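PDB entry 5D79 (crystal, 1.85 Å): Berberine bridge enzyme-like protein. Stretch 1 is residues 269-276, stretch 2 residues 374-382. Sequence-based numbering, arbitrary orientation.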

ATOM      1  N   ILE A 269      13.941  10.315 -23.147  1.00 25.86           N
ATOM      2  CA  ILE A 269      13.367   8.979 -23.042  1.00 22.94           C
ATOM      3  C   ILE A 269      12.129   8.958 -22.136  1.00 20.25           C
ATOM      4  O   ILE A 269      11.149   8.256 -22.402  1.00 16.15           O
ATOM      5  CB  ILE A 269      14.437   7.991 -22.515  1.00 19.41           C
ATOM      6  CG1 ILE A 269      15.513   7.770 -23.582  1.00 17.42           C
ATOM      7  CG2 ILE A 269      13.818   6.679 -22.069  1.00 17.83           C
ATOM      8  CD1 ILE A 269      16.742   7.118 -23.058  1.00 18.13           C
ATOM      9  N   ILE A 270      12.177   9.741 -21.066  1.00 23.25           N
ATOM     10  CA  ILE A 270      11.039   9.859 -20.162  1.00 24.15           C
ATOM     11  C   ILE A 270       9.833  10.494 -20.882  1.00 22.85           C
ATOM     12  O   ILE A 270       8.696  10.040 -20.722  1.00 18.77           O
ATOM     13  CB  ILE A 270      11.422  10.673 -18.897  1.00 27.30           C
ATOM     14  CG1 ILE A 270      12.421   9.870 -18.028  1.00 26.52           C
ATOM     15  CG2 ILE A 270      10.178  11.037 -18.106  1.00 23.37           C
ATOM     16  CD1 ILE A 270      13.312  10.701 -17.081  1.00 19.13           C
ATOM     17  N   LYS A 271      10.090  11.523 -21.690  1.00 23.80           N
ATOM     18  CA  LYS A 271       9.050  12.144 -22.518  1.00 24.61           C
ATOM     19  C   LYS A 271       8.344  11.125 -23.402  1.00 26.38           C
ATOM     20  O   LYS A 271       7.124  11.139 -23.512  1.00 30.07           O
ATOM     21  CB  LYS A 271       9.638  13.252 -23.393  1.00 24.33           C
ATOM     22  CG  LYS A 271       9.941  14.535 -22.657  1.00 24.47           C
ATOM     23  CD  LYS A 271      10.193  15.664 -23.643  1.00 28.76           C
ATOM     24  CE  LYS A 271       8.939  15.980 -24.448  1.00 30.96           C
ATOM     25  NZ  LYS A 271       9.249  16.751 -25.686  1.00 33.25           N
ATOM     26  N   LYS A 272       9.120  10.243 -24.027  1.00 28.44           N
ATOM     27  CA  LYS A 272       8.575   9.181 -24.864  1.00 31.42           C
ATOM     28  C   LYS A 272       7.845   8.114 -24.040  1.00 28.98           C
ATOM     29  O   LYS A 272       6.801   7.616 -24.462  1.00 28.62           O
ATOM     30  CB  LYS A 272       9.693   8.543 -25.694  1.00 39.04           C
ATOM     31  CG  LYS A 272       9.333   7.213 -26.335  1.00 45.64           C
ATOM     32  CD  LYS A 272       8.231   7.364 -27.379  1.00 49.53           C
ATOM     33  CE  LYS A 272       7.880   6.027 -28.032  1.00 47.74           C
ATOM     34  NZ  LYS A 272       8.950   5.551 -28.951  1.00 46.76           N
ATOM     35  N   TRP A 273       8.391   7.762 -22.874  1.00 25.35           N
ATOM     36  CA  TRP A 273       7.743   6.799 -21.976  1.00 20.00           C
ATOM     37  C   TRP A 273       6.320   7.251 -21.650  1.00 18.86           C
ATOM     38  O   TRP A 273       5.405   6.445 -21.571  1.00 19.79           O
ATOM     39  CB  TRP A 273       8.565   6.623 -20.692  1.00 14.73           C
ATOM     40  CG  TRP A 273       7.952   5.717 -19.612  1.00 13.94           C
ATOM     41  CD1 TRP A 273       8.158   4.376 -19.453  1.00 14.67           C
ATOM     42  CD2 TRP A 273       7.073   6.113 -18.534  1.00 14.43           C
ATOM     43  NE1 TRP A 273       7.456   3.910 -18.356  1.00 15.16           N
ATOM     44  CE2 TRP A 273       6.780   4.955 -17.783  1.00 14.22           C
ATOM     45  CE3 TRP A 273       6.487   7.332 -18.152  1.00 13.38           C
ATOM     46  CZ2 TRP A 273       5.933   4.977 -16.673  1.00 16.16           C
ATOM     47  CZ3 TRP A 273       5.648   7.350 -17.044  1.00 14.52           C
ATOM     48  CH2 TRP A 273       5.380   6.183 -16.319  1.00 15.66           C
ATOM     49  N   GLN A 274       6.136   8.552 -21.486  1.00 19.28           N
ATOM     50  CA  GLN A 274       4.849   9.099 -21.067  1.00 21.30           C
ATOM     51  C   GLN A 274       3.734   8.838 -22.054  1.00 20.39           C
ATOM     52  O   GLN A 274       2.561   8.826 -21.682  1.00 21.49           O
ATOM     53  CB  GLN A 274       4.953  10.605 -20.841  1.00 22.20           C
ATOM     54  CG  GLN A 274       5.464  10.998 -19.478  1.00 16.99           C
ATOM     55  CD  GLN A 274       5.217  12.454 -19.212  1.00 18.46           C
ATOM     56  OE1 GLN A 274       4.609  12.812 -18.214  1.00 18.53           O
ATOM     57  NE2 GLN A 274       5.675  13.311 -20.124  1.00 21.93           N
ATOM     58  N   TYR A 275       4.100   8.651 -23.315  1.00 19.75           N
ATOM     59  CA  TYR A 275       3.116   8.421 -24.358  1.00 20.34           C
ATOM     60  C   TYR A 275       2.934   6.924 -24.635  1.00 23.09           C
ATOM     61  O   TYR A 275       1.878   6.499 -25.098  1.00 28.72           O
ATOM     62  CB  TYR A 275       3.521   9.166 -25.633  1.00 23.17           C
ATOM     63  CG  TYR A 275       3.483  10.679 -25.492  1.00 31.39           C
ATOM     64  CD1 TYR A 275       4.593  11.388 -25.038  1.00 33.38           C
ATOM     65  CD2 TYR A 275       2.338  11.396 -25.813  1.00 34.84           C
ATOM     66  CE1 TYR A 275       4.565  12.766 -24.905  1.00 35.95           C
ATOM     67  CE2 TYR A 275       2.299  12.777 -25.692  1.00 37.15           C
ATOM     68  CZ  TYR A 275       3.410  13.461 -25.231  1.00 40.07           C
ATOM     69  OH  TYR A 275       3.361  14.842 -25.107  1.00 43.32           O
ATOM     70  N   ALA A 276       3.953   6.129 -24.322  1.00 19.42           N
ATOM     71  CA  ALA A 276       3.980   4.711 -24.684  1.00 20.66           C
ATOM     72  C   ALA A 276       3.567   3.750 -23.573  1.00 21.09           C
ATOM     73  O   ALA A 276       2.947   2.724 -23.856  1.00 17.77           O
ATOM     74  CB  ALA A 276       5.387   4.332 -25.171  1.00 23.56           C
ATOM     75  N   GLU A 374      -2.388  13.517 -18.462  1.00 13.31           N
ATOM     76  CA  GLU A 374      -1.818  13.864 -19.757  1.00 20.02           C
ATOM     77  C   GLU A 374      -0.356  14.245 -19.563  1.00 19.28           C
ATOM     78  O   GLU A 374      -0.000  14.808 -18.526  1.00 18.78           O
ATOM     79  CB  GLU A 374      -2.607  14.999 -20.430  1.00 25.52           C
ATOM     80  CG  GLU A 374      -2.681  16.308 -19.655  1.00 25.28           C
ATOM     81  CD  GLU A 374      -3.566  17.348 -20.337  1.00 24.36           C
ATOM     82  OE1 GLU A 374      -4.567  16.962 -20.974  1.00 22.67           O
ATOM     83  OE2 GLU A 374      -3.250  18.553 -20.240  1.00 28.03           O
ATOM     84  N   PRO A 375       0.494  13.937 -20.560  1.00 16.55           N
ATOM     85  CA  PRO A 375       1.951  14.022 -20.398  1.00 18.05           C
ATOM     86  C   PRO A 375       2.424  15.378 -19.877  1.00 18.17           C
ATOM     87  O   PRO A 375       2.000  16.417 -20.385  1.00 20.03           O
ATOM     88  CB  PRO A 375       2.468  13.761 -21.816  1.00 18.42           C
ATOM     89  CG  PRO A 375       1.414  12.910 -22.420  1.00 18.63           C
ATOM     90  CD  PRO A 375       0.134  13.511 -21.923  1.00 16.96           C
ATOM     91  N   ILE A 376       3.263  15.359 -18.846  1.00 15.18           N
ATOM     92  CA  ILE A 376       3.818  16.582 -18.298  1.00 15.79           C
ATOM     93  C   ILE A 376       4.893  17.083 -19.249  1.00 18.33           C
ATOM     94  O   ILE A 376       5.525  16.284 -19.948  1.00 20.22           O
ATOM     95  CB  ILE A 376       4.399  16.364 -16.896  1.00 16.51           C
ATOM     96  CG1 ILE A 376       5.752  15.650 -16.991  1.00 17.61           C
ATOM     97  CG2 ILE A 376       3.398  15.597 -16.045  1.00 16.18           C
ATOM     98  CD1 ILE A 376       6.419  15.387 -15.678  1.00 20.15           C
ATOM     99  N   PRO A 377       5.086  18.410 -19.303  1.00 15.46           N
ATOM    100  CA  PRO A 377       6.058  19.004 -20.225  1.00 19.83           C
ATOM    101  C   PRO A 377       7.504  18.651 -19.903  1.00 19.07           C
ATOM    102  O   PRO A 377       7.832  18.377 -18.752  1.00 16.67           O
ATOM    103  CB  PRO A 377       5.831  20.509 -20.048  1.00 21.00           C
ATOM    104  CG  PRO A 377       5.219  20.646 -18.721  1.00 20.42           C
ATOM    105  CD  PRO A 377       4.337  19.445 -18.574  1.00 14.88           C
ATOM    106  N   GLU A 378       8.345  18.681 -20.931  1.00 19.21           N
ATOM    107  CA  GLU A 378       9.773  18.447 -20.795  1.00 18.98           C
ATOM    108  C   GLU A 378      10.335  19.288 -19.661  1.00 19.50           C
ATOM    109  O   GLU A 378      11.192  18.832 -18.912  1.00 19.35           O
ATOM    110  CB  GLU A 378      10.485  18.777 -22.105  1.00 21.54           C
ATOM    111  CG  GLU A 378      11.989  18.550 -22.086  1.00 23.83           C
ATOM    112  CD  GLU A 378      12.667  18.994 -23.380  1.00 27.45           C
ATOM    113  OE1 GLU A 378      12.214  20.000 -23.983  1.00 29.79           O
ATOM    114  OE2 GLU A 378      13.657  18.335 -23.786  1.00 27.83           O
ATOM    115  N   ALA A 379       9.823  20.511 -19.542  1.00 20.32           N
ATOM    116  CA  ALA A 379      10.216  21.445 -18.494  1.00 19.38           C
ATOM    117  C   ALA A 379       9.923  20.894 -17.099  1.00 21.20           C
ATOM    118  O   ALA A 379      10.714  21.086 -16.173  1.00 18.29           O
ATOM    119  CB  ALA A 379       9.510  22.775 -18.689  1.00 19.87           C
ATOM    120  N   ALA A 380       8.787  20.223 -16.942  1.00 17.46           N
ATOM    121  CA  ALA A 380       8.454  19.626 -15.659  1.00 15.33           C
ATOM    122  C   ALA A 380       9.435  18.508 -15.323  1.00 18.62           C
ATOM    123  O   ALA A 380       9.881  18.369 -14.179  1.00 19.41           O
ATOM    124  CB  ALA A 380       7.038  19.097 -15.668  1.00 14.22           C
ATOM    125  N   ILE A 381       9.771  17.707 -16.327  1.00 18.85           N
ATOM    126  CA  ILE A 381      10.669  16.574 -16.129  1.00 19.79           C
ATOM    127  C   ILE A 381      12.068  17.027 -15.684  1.00 19.05           C
ATOM    128  O   ILE A 381      12.680  16.424 -14.793  1.00 18.43           O
ATOM    129  CB  ILE A 381      10.767  15.713 -17.412  1.00 18.23           C
ATOM    130  CG1 ILE A 381       9.396  15.148 -17.762  1.00 13.42           C
ATOM    131  CG2 ILE A 381      11.746  14.558 -17.221  1.00 19.10           C
ATOM    132  CD1 ILE A 381       9.274  14.737 -19.196  1.00 13.70           C
ATOM    133  N   GLN A 382      12.565  18.100 -16.287  1.00 19.07           N
ATOM    134  CA  GLN A 382      13.889  18.601 -15.940  1.00 19.74           C
ATOM    135  C   GLN A 382      13.923  19.131 -14.516  1.00 18.53           C
ATOM    136  O   GLN A 382      14.900  18.942 -13.805  1.00 18.72           O
ATOM    137  CB  GLN A 382      14.323  19.687 -16.921  1.00 22.28           C
ATOM    138  CG  GLN A 382      14.357  19.201 -18.358  1.00 24.97           C
ATOM    139  CD  GLN A 382      14.778  20.277 -19.325  1.00 27.87           C
ATOM    140  OE1 GLN A 382      15.766  20.125 -20.045  1.00 33.77           O
ATOM    141  NE2 GLN A 382      14.035  21.380 -19.347  1.00 24.13           N
TER

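The contact is organised around one amide. Q274, buried on the helix of stretch 1, points its CA-to-CB bond toward the loop that leads into the helix of stretch 2, and there its side chain pairs with the backbone of I376 at both ends: I376 N donates to Q274 OE1 at 2.9 Å, and Q274 NE2 donates to I376 O at 3.0 Å, nearly straight at 170°. With chi1 m and chi2 t the chain reaches out from its own helix to the loop, and chi3 at 125° sets the amide plane so that oxygen and nitrogen reach their complementary partners together. Glutamine suits the place because its terminal group carries both an acceptor and a donor, which a loop residue outside regular helix pairing can use; OE1 is also hydrogen-bonded elsewhere in the structure.

Flanking this polar centre are apolar contacts. Y275 starts sideways, but chi1 m and chi2 of 88° bring its ring to P375, whose CG lies over one face, 3.7 Å from the ring centroid and 24° off the normal. This is a CH-pi contact, for which a proline ring is well suited: rigid, compact and rich in C-H groups.

One turn back along the helix, K271 also begins sideways. K271 CG lies 3.5 Å from I381 CD1 and K271 CD 3.5 Å from E378 CB, so the lysine contributes its aliphatic stem here, and no salt bridge with E378 forms. I270 and I381 are both buried and point toward each other's stretch, meeting at 4.0 Å between their CG2 atoms. Both adopt m,t, a common helical isoleucine rotamer, and I381 CD1 also comes within 4.0 Å of Q274 NE2.

The rule is economical: helix axes 10.3 Å apart at closest approach leave room for side chains between them, isoleucines fill part of it, and one glutamine reads the loop backbone.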